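Local coordinates for protein thymidylate synthase (Enterobacteria phage T4, PDB 1TIS) that catalyses the reductive methylation of dUMP to dTMP with methylenetetrahydrofolate as carbon donor, yielding dihydrofolate, and works as a homodimer, at residues R35-P43 / L204-S212; P133-W143 / P155-R165. All coordinates share one frame; numbering follows the deposited sequence.

Contact 1: residues R35-P43 / L204-S212; sequences RWDLTKGFP and LIPGDLIFS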
# COMPACT_ATOMS: atom_id res chain seq x y z
N ARG A 35 5.95 -11.27 7.64
CA ARG A 35 5.93 -10.48 8.87
C ARG A 35 7.15 -10.86 9.67
O ARG A 35 7.46 -12.05 9.75
CB ARG A 35 4.65 -10.74 9.69
CG ARG A 35 4.17 -12.17 9.80
CD ARG A 35 3.33 -12.79 8.65
NE ARG A 35 3.27 -14.24 8.87
CZ ARG A 35 3.39 -15.15 7.87
NH1 ARG A 35 3.44 -14.78 6.58
NH2 ARG A 35 3.41 -16.46 8.17
N TRP A 36 7.90 -9.93 10.27
CA TRP A 36 9.13 -10.21 11.01
C TRP A 36 9.02 -9.73 12.43
O TRP A 36 8.54 -8.63 12.65
CB TRP A 36 10.38 -9.48 10.47
CG TRP A 36 10.85 -9.89 9.10
CD1 TRP A 36 11.69 -10.94 8.92
CD2 TRP A 36 10.42 -9.32 7.94
NE1 TRP A 36 11.79 -11.06 7.63
CE2 TRP A 36 11.05 -10.11 7.00
CE3 TRP A 36 9.60 -8.28 7.55
CZ2 TRP A 36 10.85 -9.87 5.65
CZ3 TRP A 36 9.41 -8.05 6.21
CH2 TRP A 36 10.02 -8.83 5.26
N ASP A 37 9.49 -10.50 13.41
CA ASP A 37 9.48 -10.03 14.79
C ASP A 37 10.88 -9.53 15.05
O ASP A 37 11.79 -10.35 15.15
CB ASP A 37 9.19 -11.13 15.81
CG ASP A 37 7.72 -11.27 16.15
OD1 ASP A 37 7.22 -10.42 16.91
OD2 ASP A 37 7.09 -12.22 15.66
N LEU A 38 11.10 -8.23 15.18
CA LEU A 38 12.46 -7.78 15.45
C LEU A 38 12.90 -8.12 16.87
O LEU A 38 14.10 -8.06 17.20
CB LEU A 38 12.55 -6.28 15.24
CG LEU A 38 12.51 -5.83 13.78
CD1 LEU A 38 11.12 -5.86 13.19
CD2 LEU A 38 12.97 -4.41 13.75
N THR A 39 11.90 -8.49 17.71
CA THR A 39 12.06 -8.94 19.09
C THR A 39 12.87 -10.22 19.10
O THR A 39 13.72 -10.44 19.98
CB THR A 39 10.68 -9.23 19.81
OG1 THR A 39 9.60 -9.20 18.86
CG2 THR A 39 10.50 -8.25 20.95
N LYS A 40 12.63 -11.07 18.11
CA LYS A 40 13.38 -12.29 18.01
C LYS A 40 14.58 -12.11 17.07
O LYS A 40 14.96 -13.01 16.30
CB LYS A 40 12.41 -13.38 17.56
CG LYS A 40 12.40 -14.44 18.65
CD LYS A 40 13.79 -15.11 18.72
CE LYS A 40 14.12 -15.71 20.08
NZ LYS A 40 14.37 -14.68 21.08
N GLY A 41 15.21 -10.93 17.12
CA GLY A 41 16.41 -10.68 16.37
C GLY A 41 16.23 -9.73 15.21
O GLY A 41 15.13 -9.39 14.77
N PHE A 42 17.38 -9.29 14.69
CA PHE A 42 17.38 -8.33 13.61
C PHE A 42 17.23 -9.02 12.27
O PHE A 42 18.23 -9.57 11.81
CB PHE A 42 18.70 -7.57 13.72
CG PHE A 42 18.97 -6.53 12.66
CD1 PHE A 42 18.33 -5.31 12.70
CD2 PHE A 42 19.87 -6.84 11.67
CE1 PHE A 42 18.60 -4.37 11.74
CE2 PHE A 42 20.14 -5.91 10.71
CZ PHE A 42 19.51 -4.68 10.74
N PRO A 43 16.13 -8.99 11.53
CA PRO A 43 15.93 -9.87 10.40
C PRO A 43 16.91 -9.74 9.24
O PRO A 43 16.85 -10.63 8.39
CB PRO A 43 14.51 -9.58 10.01
CG PRO A 43 14.43 -8.08 10.16
CD PRO A 43 15.13 -7.92 11.51
N LEU A 204 9.62 3.37 22.18
CA LEU A 204 8.79 2.23 22.10
C LEU A 204 9.76 1.11 21.76
O LEU A 204 10.92 1.31 21.36
CB LEU A 204 7.74 2.48 21.01
CG LEU A 204 6.77 3.70 21.04
CD1 LEU A 204 5.51 3.38 20.28
CD2 LEU A 204 6.24 3.97 22.41
N ILE A 205 9.27 -0.09 22.00
CA ILE A 205 10.03 -1.31 21.74
C ILE A 205 9.73 -1.54 20.28
O ILE A 205 8.56 -1.60 19.87
CB ILE A 205 9.50 -2.54 22.58
CG1 ILE A 205 9.46 -2.25 24.11
CG2 ILE A 205 10.39 -3.72 22.24
CD1 ILE A 205 10.71 -1.71 24.85
N PRO A 206 10.73 -1.62 19.43
CA PRO A 206 10.53 -2.04 18.05
C PRO A 206 9.76 -3.37 18.03
O PRO A 206 10.02 -4.30 18.79
CB PRO A 206 11.95 -2.07 17.52
CG PRO A 206 12.85 -2.16 18.74
CD PRO A 206 12.12 -1.28 19.73
N GLY A 207 8.73 -3.43 17.19
CA GLY A 207 7.84 -4.57 17.15
C GLY A 207 7.95 -5.36 15.90
O GLY A 207 8.99 -5.94 15.65
N ASP A 208 6.92 -5.41 15.09
CA ASP A 208 6.96 -6.32 13.97
C ASP A 208 7.18 -5.56 12.69
O ASP A 208 6.81 -4.37 12.65
CB ASP A 208 5.66 -7.08 13.84
CG ASP A 208 5.29 -8.02 14.99
OD1 ASP A 208 5.84 -7.94 16.10
OD2 ASP A 208 4.42 -8.85 14.74
N LEU A 209 7.71 -6.22 11.65
CA LEU A 209 7.98 -5.60 10.37
C LEU A 209 7.18 -6.35 9.34
O LEU A 209 7.43 -7.54 9.24
CB LEU A 209 9.47 -5.68 10.07
CG LEU A 209 10.00 -4.94 8.88
CD1 LEU A 209 9.88 -3.43 9.05
CD2 LEU A 209 11.45 -5.35 8.70
N ILE A 210 6.26 -5.76 8.57
CA ILE A 210 5.42 -6.46 7.59
C ILE A 210 5.68 -5.88 6.24
O ILE A 210 5.89 -4.68 6.15
CB ILE A 210 3.95 -6.27 7.91
CG1 ILE A 210 3.65 -6.46 9.37
CG2 ILE A 210 3.17 -7.32 7.17
CD1 ILE A 210 2.21 -5.97 9.61
N PHE A 211 5.61 -6.61 5.15
CA PHE A 211 5.97 -6.08 3.84
C PHE A 211 4.90 -6.48 2.85
O PHE A 211 4.67 -7.70 2.77
CB PHE A 211 7.34 -6.65 3.38
CG PHE A 211 7.54 -6.84 1.88
CD1 PHE A 211 7.75 -5.77 1.04
CD2 PHE A 211 7.51 -8.12 1.36
CE1 PHE A 211 7.92 -5.98 -0.31
CE2 PHE A 211 7.67 -8.32 0.01
CZ PHE A 211 7.88 -7.25 -0.84
N SER A 212 4.35 -5.53 2.09
CA SER A 212 3.33 -5.89 1.12
C SER A 212 3.96 -5.80 -0.26
O SER A 212 4.66 -4.83 -0.59
CB SER A 212 2.18 -4.95 1.27
OG SER A 212 1.68 -4.95 2.61
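W36 and L209 face each other as a hydrogen-bonded antiparallel pair, the short strand axes lying 161° apart in direction. L209 N donates to W36 O at 2.7 Å, in the carbonyl plane, with 155° at the hydrogen. W36 N returns a bond to L209 O, an atom placed less surely in the model. Two residues along, L38 N reaches G207 O at 3.1 Å and continues the cross-strand bonding.

The side chain of L209 can be followed outward. Its CB lies 3.5 Å from L38 CD1. With chi1 at -172°, CG swings beside the carbonyl carbon and comes 3.6 Å from W36 CE3. CD2 stays against W36 CE3 and also approaches P43 CG at 4.3 Å, so W36, L38 and P43 each meet a different part of L209. The benzo edge of the indole also meets F211, whose CB is 3.8 Å from W36 CZ3, near the ring plane.

D37, D208 and I210 lie on the other face of the sheet. D37 OD1 and D208 OD1 approach to 3.0 Å, both acceptors. I210 packs on F30 of the second subunit.

L38 and F211 also touch helix 184-202, and F211 packs on V178, which by similarity contributes to the dUMP site of the partner subunit. Antiparallel strand pairing, with a helix over the apolar face and a second subunit against the other, is the layout of the thymidylate synthase fold's central sheet.

Contact 2: residues P133-W143 / P155-R165; sequences PNDRRQIVSAW and PCHMFYQFNVR. With PO4 (phosphate ion), chain B.
V140 and Y160 meet twice. V140 N donates to Y160 O at 3.0 Å in the carbonyl plane, and V140 CG2 sits over one face of the phenol, 3.8 Å from the Y160 ring centroid. A142 N to M158 O (2.6 Å) and F162 N to Q138 O (3.2 Å) continue the series at alternate residues in antiparallel register, the last with its donor 39° above the carbonyl plane.

Beyond F162 a water accepts from V164 N at 2.9 Å and donates to P133 O and D135 O, so the V164 amide is satisfied through it. P133 O also receives a weak bond from Q138 NE2, brought there by a CG between backbone N and carbonyl carbon (chi1 43°) and an extended chain beyond. Q161 NE2 gives a weak bond to R176 O of the second subunit, while C156 N is bonded to Y109 OH.

R137 presents its guanidinium edge to the phosphate ion, probably from the crystallisation liquor, NH2 donating to O4 at 2.7 Å; R176 of the second subunit binds the same ion. By similarity R136, R137 and R176 bind dUMP and C156 is the nucleophile, so a phosphate held by both subunits' arginines is consistent with the nucleotide's phosphate site.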
# COMPACT_ATOMS: atom_id res chain seq x y z
N PRO A 133 -0.95 7.85 19.93
CA PRO A 133 -0.37 6.61 19.44
C PRO A 133 -1.30 5.60 18.75
O PRO A 133 -1.05 5.16 17.61
CB PRO A 133 0.30 6.03 20.67
CG PRO A 133 -0.39 6.65 21.85
CD PRO A 133 -0.57 8.04 21.33
N ASN A 134 -2.45 5.32 19.35
CA ASN A 134 -3.37 4.37 18.75
C ASN A 134 -4.25 5.02 17.66
O ASN A 134 -5.41 4.62 17.43
CB ASN A 134 -4.19 3.70 19.91
CG ASN A 134 -3.53 2.43 20.53
OD1 ASN A 134 -2.93 2.42 21.61
ND2 ASN A 134 -3.65 1.28 19.89
N ASP A 135 -3.71 6.03 16.94
CA ASP A 135 -4.30 6.65 15.75
C ASP A 135 -4.01 5.68 14.61
O ASP A 135 -3.08 4.88 14.73
CB ASP A 135 -3.64 7.99 15.40
CG ASP A 135 -4.04 8.69 14.09
OD1 ASP A 135 -5.22 8.82 13.80
OD2 ASP A 135 -3.16 9.11 13.35
N ARG A 136 -4.80 5.73 13.52
CA ARG A 136 -4.55 4.88 12.34
C ARG A 136 -3.95 5.64 11.13
O ARG A 136 -3.24 5.05 10.32
CB ARG A 136 -5.86 4.17 11.92
CG ARG A 136 -6.50 3.31 13.03
CD ARG A 136 -5.56 2.32 13.77
NE ARG A 136 -6.03 1.96 15.13
CZ ARG A 136 -5.31 1.27 16.04
NH1 ARG A 136 -4.07 0.82 15.81
NH2 ARG A 136 -5.86 1.02 17.23
N ARG A 137 -4.12 6.95 10.99
CA ARG A 137 -3.62 7.76 9.89
C ARG A 137 -2.10 7.98 9.96
O ARG A 137 -1.65 9.08 9.60
CB ARG A 137 -4.39 9.12 9.93
CG ARG A 137 -5.89 8.93 9.79
CD ARG A 137 -6.86 9.91 10.47
NE ARG A 137 -8.23 9.39 10.27
CZ ARG A 137 -9.39 9.94 10.70
NH1 ARG A 137 -9.47 11.09 11.40
NH2 ARG A 137 -10.53 9.30 10.39
N GLN A 138 -1.19 7.08 10.36
CA GLN A 138 0.21 7.52 10.53
C GLN A 138 1.11 6.86 9.52
O GLN A 138 1.97 6.03 9.80
CB GLN A 138 0.63 7.24 12.00
CG GLN A 138 0.28 5.93 12.73
CD GLN A 138 0.53 5.94 14.25
OE1 GLN A 138 1.00 6.94 14.79
NE2 GLN A 138 0.25 4.90 15.03
N ILE A 139 0.82 7.41 8.34
CA ILE A 139 1.21 6.93 6.99
C ILE A 139 2.23 7.81 6.24
O ILE A 139 2.06 9.02 6.40
CB ILE A 139 -0.09 6.84 6.13
CG1 ILE A 139 -1.13 6.05 6.86
CG2 ILE A 139 0.19 6.20 4.80
CD1 ILE A 139 -2.33 5.75 5.97
N VAL A 140 3.28 7.42 5.48
CA VAL A 140 3.97 8.43 4.68
C VAL A 140 4.12 7.91 3.26
O VAL A 140 4.78 6.95 2.91
CB VAL A 140 5.40 8.92 5.30
CG1 VAL A 140 5.47 8.55 6.74
CG2 VAL A 140 6.61 8.38 4.58
N SER A 141 3.33 8.50 2.39
CA SER A 141 3.28 8.17 0.99
C SER A 141 4.47 8.84 0.37
O SER A 141 4.79 9.97 0.76
CB SER A 141 2.00 8.73 0.41
OG SER A 141 1.89 8.59 -1.00
N ALA A 142 5.09 8.19 -0.60
CA ALA A 142 6.21 8.79 -1.31
C ALA A 142 5.80 8.98 -2.77
O ALA A 142 6.36 9.79 -3.50
CB ALA A 142 7.43 7.88 -1.26
N TRP A 143 4.79 8.26 -3.26
CA TRP A 143 4.36 8.41 -4.63
C TRP A 143 3.57 9.70 -4.66
O TRP A 143 2.58 9.90 -3.95
CB TRP A 143 3.51 7.23 -4.97
CG TRP A 143 2.99 7.12 -6.39
CD1 TRP A 143 1.71 7.53 -6.71
CD2 TRP A 143 3.63 6.49 -7.43
NE1 TRP A 143 1.54 7.11 -7.93
CE2 TRP A 143 2.65 6.50 -8.39
CE3 TRP A 143 4.84 5.89 -7.69
CZ2 TRP A 143 2.86 5.91 -9.62
CZ3 TRP A 143 5.04 5.30 -8.93
CH2 TRP A 143 4.06 5.30 -9.89
N PRO A 155 9.53 5.87 -7.05
CA PRO A 155 9.93 5.06 -5.90
C PRO A 155 9.51 3.63 -6.08
O PRO A 155 8.44 3.44 -6.62
CB PRO A 155 9.26 5.71 -4.71
CG PRO A 155 9.08 7.13 -5.16
CD PRO A 155 8.61 6.91 -6.60
N CYS A 156 10.27 2.59 -5.76
CA CYS A 156 9.68 1.25 -5.80
C CYS A 156 9.03 1.09 -4.43
O CYS A 156 7.92 0.54 -4.34
CB CYS A 156 10.73 0.13 -6.01
SG CYS A 156 11.57 0.10 -7.62
N HIS A 157 9.64 1.59 -3.34
CA HIS A 157 8.98 1.51 -2.05
C HIS A 157 8.25 2.85 -1.86
O HIS A 157 8.88 3.92 -1.72
CB HIS A 157 10.00 1.24 -0.92
CG HIS A 157 11.43 1.80 -0.96
ND1 HIS A 157 12.39 1.40 -1.76
CD2 HIS A 157 11.96 2.77 -0.14
CE1 HIS A 157 13.47 2.09 -1.45
NE2 HIS A 157 13.22 2.91 -0.48
N MET A 158 6.91 2.83 -1.87
CA MET A 158 6.14 4.06 -1.90
C MET A 158 5.25 4.43 -0.76
O MET A 158 4.80 5.57 -0.69
CB MET A 158 5.30 4.05 -3.12
CG MET A 158 4.30 2.91 -3.12
SD MET A 158 3.63 2.79 -4.80
CE MET A 158 5.18 2.13 -5.34
N PHE A 159 5.01 3.54 0.18
CA PHE A 159 3.99 3.75 1.16
C PHE A 159 4.42 3.10 2.44
O PHE A 159 5.29 2.23 2.34
CB PHE A 159 2.82 3.09 0.59
CG PHE A 159 1.56 3.83 0.78
CD1 PHE A 159 1.46 5.11 0.27
CD2 PHE A 159 0.54 3.19 1.42
CE1 PHE A 159 0.28 5.80 0.40
CE2 PHE A 159 -0.65 3.87 1.55
CZ PHE A 159 -0.77 5.16 1.05
N TYR A 160 3.84 3.48 3.60
CA TYR A 160 4.00 2.74 4.86
C TYR A 160 3.13 3.28 5.96
O TYR A 160 2.80 4.47 6.00
CB TYR A 160 5.44 2.67 5.42
CG TYR A 160 6.38 3.84 5.60
CD1 TYR A 160 6.30 4.60 6.75
CD2 TYR A 160 7.39 4.09 4.67
CE1 TYR A 160 7.21 5.59 7.01
CE2 TYR A 160 8.32 5.09 4.93
CZ TYR A 160 8.21 5.83 6.10
OH TYR A 160 9.08 6.88 6.37
N GLN A 161 2.71 2.34 6.78
CA GLN A 161 1.75 2.54 7.85
C GLN A 161 2.51 2.15 9.11
O GLN A 161 3.29 1.20 9.08
CB GLN A 161 0.58 1.59 7.65
CG GLN A 161 -0.87 2.03 7.50
CD GLN A 161 -1.53 2.39 8.81
OE1 GLN A 161 -0.90 2.88 9.75
NE2 GLN A 161 -2.82 2.17 8.97
N PHE A 162 2.33 2.85 10.22
CA PHE A 162 2.89 2.46 11.50
C PHE A 162 1.71 2.10 12.36
O PHE A 162 0.65 2.73 12.25
CB PHE A 162 3.57 3.54 12.28
CG PHE A 162 4.92 4.04 11.81
CD1 PHE A 162 6.06 3.26 11.98
CD2 PHE A 162 5.00 5.29 11.27
CE1 PHE A 162 7.31 3.74 11.59
CE2 PHE A 162 6.25 5.75 10.89
CZ PHE A 162 7.40 4.99 11.05
N ASN A 163 1.88 1.17 13.29
CA ASN A 163 0.83 0.72 14.22
C ASN A 163 1.50 0.70 15.58
O ASN A 163 2.68 0.32 15.66
CB ASN A 163 0.38 -0.69 13.92
CG ASN A 163 -1.11 -0.92 14.01
OD1 ASN A 163 -1.86 -0.53 13.12
ND2 ASN A 163 -1.61 -1.62 15.01
N VAL A 164 0.84 1.13 16.64
CA VAL A 164 1.42 1.08 17.99
C VAL A 164 0.70 -0.04 18.80
O VAL A 164 -0.53 0.04 18.95
CB VAL A 164 1.23 2.48 18.62
CG1 VAL A 164 1.91 2.50 19.97
CG2 VAL A 164 1.81 3.56 17.72
N ARG A 165 1.43 -1.12 19.20
CA ARG A 165 0.89 -2.25 19.98
C ARG A 165 0.54 -1.86 21.42
O ARG A 165 -0.40 -1.11 21.64
CB ARG A 165 1.89 -3.41 19.98
CG ARG A 165 1.65 -4.18 18.70
CD ARG A 165 2.00 -5.66 18.71
NE ARG A 165 3.36 -5.94 19.14
CZ ARG A 165 3.95 -7.14 19.00
NH1 ARG A 165 3.29 -8.15 18.44
NH2 ARG A 165 5.21 -7.34 19.42
P PO4 B . -10.00 6.07 11.00
O1 PO4 B . -10.78 6.87 12.15
O2 PO4 B . -10.32 4.63 11.22
O3 PO4 B . -8.58 6.42 11.26
O4 PO4 B . -10.61 6.66 9.80
O HOH W 1 -1.42 2.88 15.93

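In the fold
After helix 3-12 and strands 17-18 and 26-30, strand 33-37 brings in residues 35-43, whose partner 204-212 comes much later; contact 1 thus closes a long loop of 160 residues, 65 of them helical. Contact 2 is nested inside it: the segment 133-143, following helix 121-131, is joined to 155-165 across only 11 intervening residues. The chain then turns into strand 168-179, which runs antiparallel to 157-164 and parallel to 205-219 and lies between these two strands in the sheet. The contact centres are 15 Å apart, and they touch where L204 packs on V164 and R165 weakly pairs with D208. Both also reach the second subunit, linking the sheet to the dimer.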